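Local coordinates for protein alkaline serine protease (Pseudoalteromonas sp., PDB 1Y9Z) that probably cleaves peptide bonds as a cold-adapted, subtilisin-like alkaline serine protease with calcium-binding sites, at residues Y33-N41 / L206-G214. Sequence-based numbering, arbitrary orientation.
Sequences YDRSHNDLN and LSTVTVGEG. With CA (calcium ion), chain C.
With CG anti to the backbone N in both Asp-34 (chi1 -173°) and His-37 (chi1 -167°), the carboxylate and the imidazole reach across to the backbone of 209-211. Asp-34 OD1 takes the amide N of Val-211 in a nearly straight bond of 3.0 Å, met almost along the C-O axis. Its other oxygen, OD2, accepts both Ser-36 N, which closes an Asx turn, and Ser-36 OG at 2.6 Å; the two donors come from the same face of the carboxylate. A leucine here would probably leave the Val-211 and Ser-36 amides without their acceptor and the Ser-36 hydroxyl free to turn. His-37 ND1 donates to Val-209 O at 3.2 Å, a more bent bond (136°) lying close to the ring plane. Thr-208 CG2 sits over one face of that ring, a CH-pi contact 3.9 Å from the centroid, and also touches Asp-39 CB at 3.7 Å. Thr-208 OG1 bonds to Thr-67 O in helix 65-74. Asp-39 grips calcium with both carboxylate oxygens, with the Glu-2 and Asn-78 side chains and the carbonyls of Ile-76, Glu-80 and Val-82. The contact ties the loop between strands 25-30 and 44-47, which supplies Asp-39 to a subtilisin-like calcium site, to the chain entering strand 214-221, probably part of the inserted beta-barrel domain.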
loop_
_atom_site.group_PDB
_atom_site.type_symbol
_atom_site.label_atom_id
_atom_site.label_comp_id
_atom_site.label_asym_id
_atom_site.label_seq_id
_atom_site.Cartn_x
_atom_site.Cartn_y
_atom_site.Cartn_z
ATOM N N TYR A 33 -9.444 -13.444 1.727
ATOM C CA TYR A 33 -8.176 -13.789 1.091
ATOM C C TYR A 33 -8.433 -14.634 -0.159
ATOM O O TYR A 33 -8.997 -15.719 -0.052
ATOM C CB TYR A 33 -7.391 -14.590 2.134
ATOM C CG TYR A 33 -6.011 -15.077 1.772
ATOM C CD1 TYR A 33 -4.879 -14.427 2.262
ATOM C CD2 TYR A 33 -5.830 -16.251 1.041
ATOM C CE1 TYR A 33 -3.606 -14.936 2.047
ATOM C CE2 TYR A 33 -4.557 -16.770 0.818
ATOM C CZ TYR A 33 -3.453 -16.111 1.328
ATOM O OH TYR A 33 -2.195 -16.639 1.159
ATOM N N ASP A 34 -8.032 -14.154 -1.337
ATOM C CA ASP A 34 -8.259 -14.937 -2.554
ATOM C C ASP A 34 -7.246 -16.072 -2.635
ATOM O O ASP A 34 -6.162 -15.925 -3.203
ATOM C CB ASP A 34 -8.155 -14.061 -3.807
ATOM C CG ASP A 34 -8.551 -14.810 -5.068
ATOM O OD1 ASP A 34 -8.566 -14.200 -6.158
ATOM O OD2 ASP A 34 -8.853 -16.018 -4.963
ATOM N N ARG A 35 -7.618 -17.216 -2.075
ATOM C CA ARG A 35 -6.735 -18.370 -2.054
ATOM C C ARG A 35 -6.466 -18.959 -3.435
ATOM O O ARG A 35 -5.550 -19.763 -3.598
ATOM C CB ARG A 35 -7.311 -19.440 -1.124
ATOM C CG ARG A 35 -6.335 -20.548 -0.774
ATOM C CD ARG A 35 -6.913 -21.463 0.291
ATOM N NE ARG A 35 -8.172 -22.068 -0.132
ATOM C CZ ARG A 35 -8.883 -22.909 0.611
ATOM N NH1 ARG A 35 -10.016 -23.411 0.144
ATOM N NH2 ARG A 35 -8.461 -23.247 1.823
ATOM N N SER A 36 -7.250 -18.559 -4.432
ATOM C CA SER A 36 -7.056 -19.079 -5.784
ATOM C C SER A 36 -5.914 -18.362 -6.501
ATOM O O SER A 36 -5.464 -18.800 -7.563
ATOM C CB SER A 36 -8.340 -18.927 -6.606
ATOM O OG SER A 36 -8.516 -17.589 -7.040
ATOM N N HIS A 37 -5.450 -17.259 -5.919
ATOM C CA HIS A 37 -4.372 -16.468 -6.506
ATOM C C HIS A 37 -3.033 -17.209 -6.449
ATOM O O HIS A 37 -2.668 -17.755 -5.413
ATOM C CB HIS A 37 -4.262 -15.130 -5.769
ATOM C CG HIS A 37 -3.413 -14.122 -6.475
ATOM N ND1 HIS A 37 -3.903 -12.909 -6.908
ATOM C CD2 HIS A 37 -2.112 -14.159 -6.848
ATOM C CE1 HIS A 37 -2.939 -12.243 -7.519
ATOM N NE2 HIS A 37 -1.843 -12.979 -7.496
ATOM N N ASN A 38 -2.300 -17.208 -7.560
ATOM C CA ASN A 38 -1.014 -17.903 -7.623
ATOM C C ASN A 38 0.008 -17.433 -6.593
ATOM O O ASN A 38 0.853 -18.212 -6.157
ATOM C CB ASN A 38 -0.391 -17.781 -9.016
ATOM C CG ASN A 38 -1.149 -18.562 -10.072
ATOM O OD1 ASN A 38 -1.912 -19.478 -9.761
ATOM N ND2 ASN A 38 -0.925 -18.214 -11.334
ATOM N N ASP A 39 -0.059 -16.163 -6.206
ATOM C CA ASP A 39 0.890 -15.629 -5.233
ATOM C C ASP A 39 0.408 -15.766 -3.793
ATOM O O ASP A 39 1.063 -15.281 -2.875
ATOM C CB ASP A 39 1.189 -14.156 -5.540
ATOM C CG ASP A 39 2.559 -13.953 -6.167
ATOM O OD1 ASP A 39 3.135 -14.939 -6.668
ATOM O OD2 ASP A 39 3.061 -12.808 -6.169
ATOM N N LEU A 40 -0.726 -16.435 -3.594
ATOM C CA LEU A 40 -1.283 -16.609 -2.251
ATOM C C LEU A 40 -1.774 -18.019 -1.934
ATOM O O LEU A 40 -1.919 -18.383 -0.768
ATOM C CB LEU A 40 -2.453 -15.646 -2.043
ATOM C CG LEU A 40 -2.158 -14.148 -2.079
ATOM C CD1 LEU A 40 -3.469 -13.379 -2.023
ATOM C CD2 LEU A 40 -1.261 -13.776 -0.906
ATOM N N ASN A 41 -2.027 -18.805 -2.971
ATOM C CA ASN A 41 -2.542 -20.158 -2.809
ATOM C C ASN A 41 -1.750 -21.075 -1.882
ATOM O O ASN A 41 -2.322 -21.715 -1.001
ATOM C CB ASN A 41 -2.653 -20.825 -4.182
ATOM C CG ASN A 41 -3.301 -22.191 -4.114
ATOM O OD1 ASN A 41 -4.516 -22.307 -3.959
ATOM N ND2 ASN A 41 -2.490 -23.236 -4.221
ATOM N N LEU A 206 2.010 -1.633 -4.762
ATOM C CA LEU A 206 1.624 -2.722 -5.649
ATOM C C LEU A 206 1.488 -4.016 -4.858
ATOM O O LEU A 206 2.367 -4.366 -4.069
ATOM C CB LEU A 206 2.679 -2.907 -6.742
ATOM C CG LEU A 206 2.469 -4.071 -7.715
ATOM C CD1 LEU A 206 1.217 -3.826 -8.549
ATOM C CD2 LEU A 206 3.695 -4.207 -8.612
ATOM N N SER A 207 0.384 -4.726 -5.060
ATOM C CA SER A 207 0.180 -5.994 -4.377
ATOM C C SER A 207 -0.849 -6.839 -5.113
ATOM O O SER A 207 -1.383 -6.437 -6.149
ATOM C CB SER A 207 -0.278 -5.772 -2.928
ATOM O OG SER A 207 -0.276 -6.992 -2.199
ATOM N N THR A 208 -1.106 -8.018 -4.565
ATOM C CA THR A 208 -2.075 -8.956 -5.109
ATOM C C THR A 208 -3.506 -8.469 -4.892
ATOM O O THR A 208 -3.810 -7.831 -3.885
ATOM C CB THR A 208 -1.955 -10.312 -4.399
ATOM O OG1 THR A 208 -1.967 -10.094 -2.981
ATOM C CG2 THR A 208 -0.660 -11.015 -4.775
ATOM N N VAL A 209 -4.376 -8.751 -5.854
ATOM C CA VAL A 209 -5.792 -8.428 -5.717
ATOM C C VAL A 209 -6.556 -9.624 -6.266
ATOM O O VAL A 209 -5.979 -10.471 -6.950
ATOM C CB VAL A 209 -6.214 -7.153 -6.493
ATOM C CG1 VAL A 209 -5.520 -5.929 -5.905
ATOM C CG2 VAL A 209 -5.915 -7.307 -7.972
ATOM N N THR A 210 -7.843 -9.708 -5.949
ATOM C CA THR A 210 -8.673 -10.803 -6.435
ATOM C C THR A 210 -8.432 -10.962 -7.933
ATOM O O THR A 210 -8.447 -9.983 -8.681
ATOM C CB THR A 210 -10.150 -10.505 -6.166
ATOM O OG1 THR A 210 -10.329 -10.295 -4.760
ATOM C CG2 THR A 210 -11.030 -11.663 -6.622
ATOM N N VAL A 211 -8.204 -12.201 -8.359
ATOM C CA VAL A 211 -7.914 -12.496 -9.756
ATOM C C VAL A 211 -8.820 -11.779 -10.751
ATOM O O VAL A 211 -10.048 -11.859 -10.670
ATOM C CB VAL A 211 -7.970 -14.020 -10.016
ATOM C CG1 VAL A 211 -7.807 -14.311 -11.505
ATOM C CG2 VAL A 211 -6.861 -14.715 -9.228
ATOM N N GLY A 212 -8.186 -11.068 -11.680
ATOM C CA GLY A 212 -8.907 -10.349 -12.715
ATOM C C GLY A 212 -9.432 -8.965 -12.382
ATOM O O GLY A 212 -9.918 -8.269 -13.271
ATOM N N GLU A 213 -9.329 -8.545 -11.124
ATOM C CA GLU A 213 -9.847 -7.234 -10.737
ATOM C C GLU A 213 -8.800 -6.129 -10.694
ATOM O O GLU A 213 -9.126 -4.972 -10.425
ATOM C CB GLU A 213 -10.542 -7.333 -9.375
ATOM C CG GLU A 213 -11.742 -8.267 -9.383
ATOM C CD GLU A 213 -12.558 -8.210 -8.104
ATOM O OE1 GLU A 213 -13.689 -8.737 -8.114
ATOM O OE2 GLU A 213 -12.075 -7.650 -7.094
ATOM N N GLY A 214 -7.553 -6.483 -10.978
ATOM C CA GLY A 214 -6.482 -5.507 -10.934
ATOM C C GLY A 214 -6.231 -4.729 -12.204
ATOM O O GLY A 214 -6.948 -4.855 -13.200
HETATM CA CA CA C . 5.357 -13.911 -6.514
#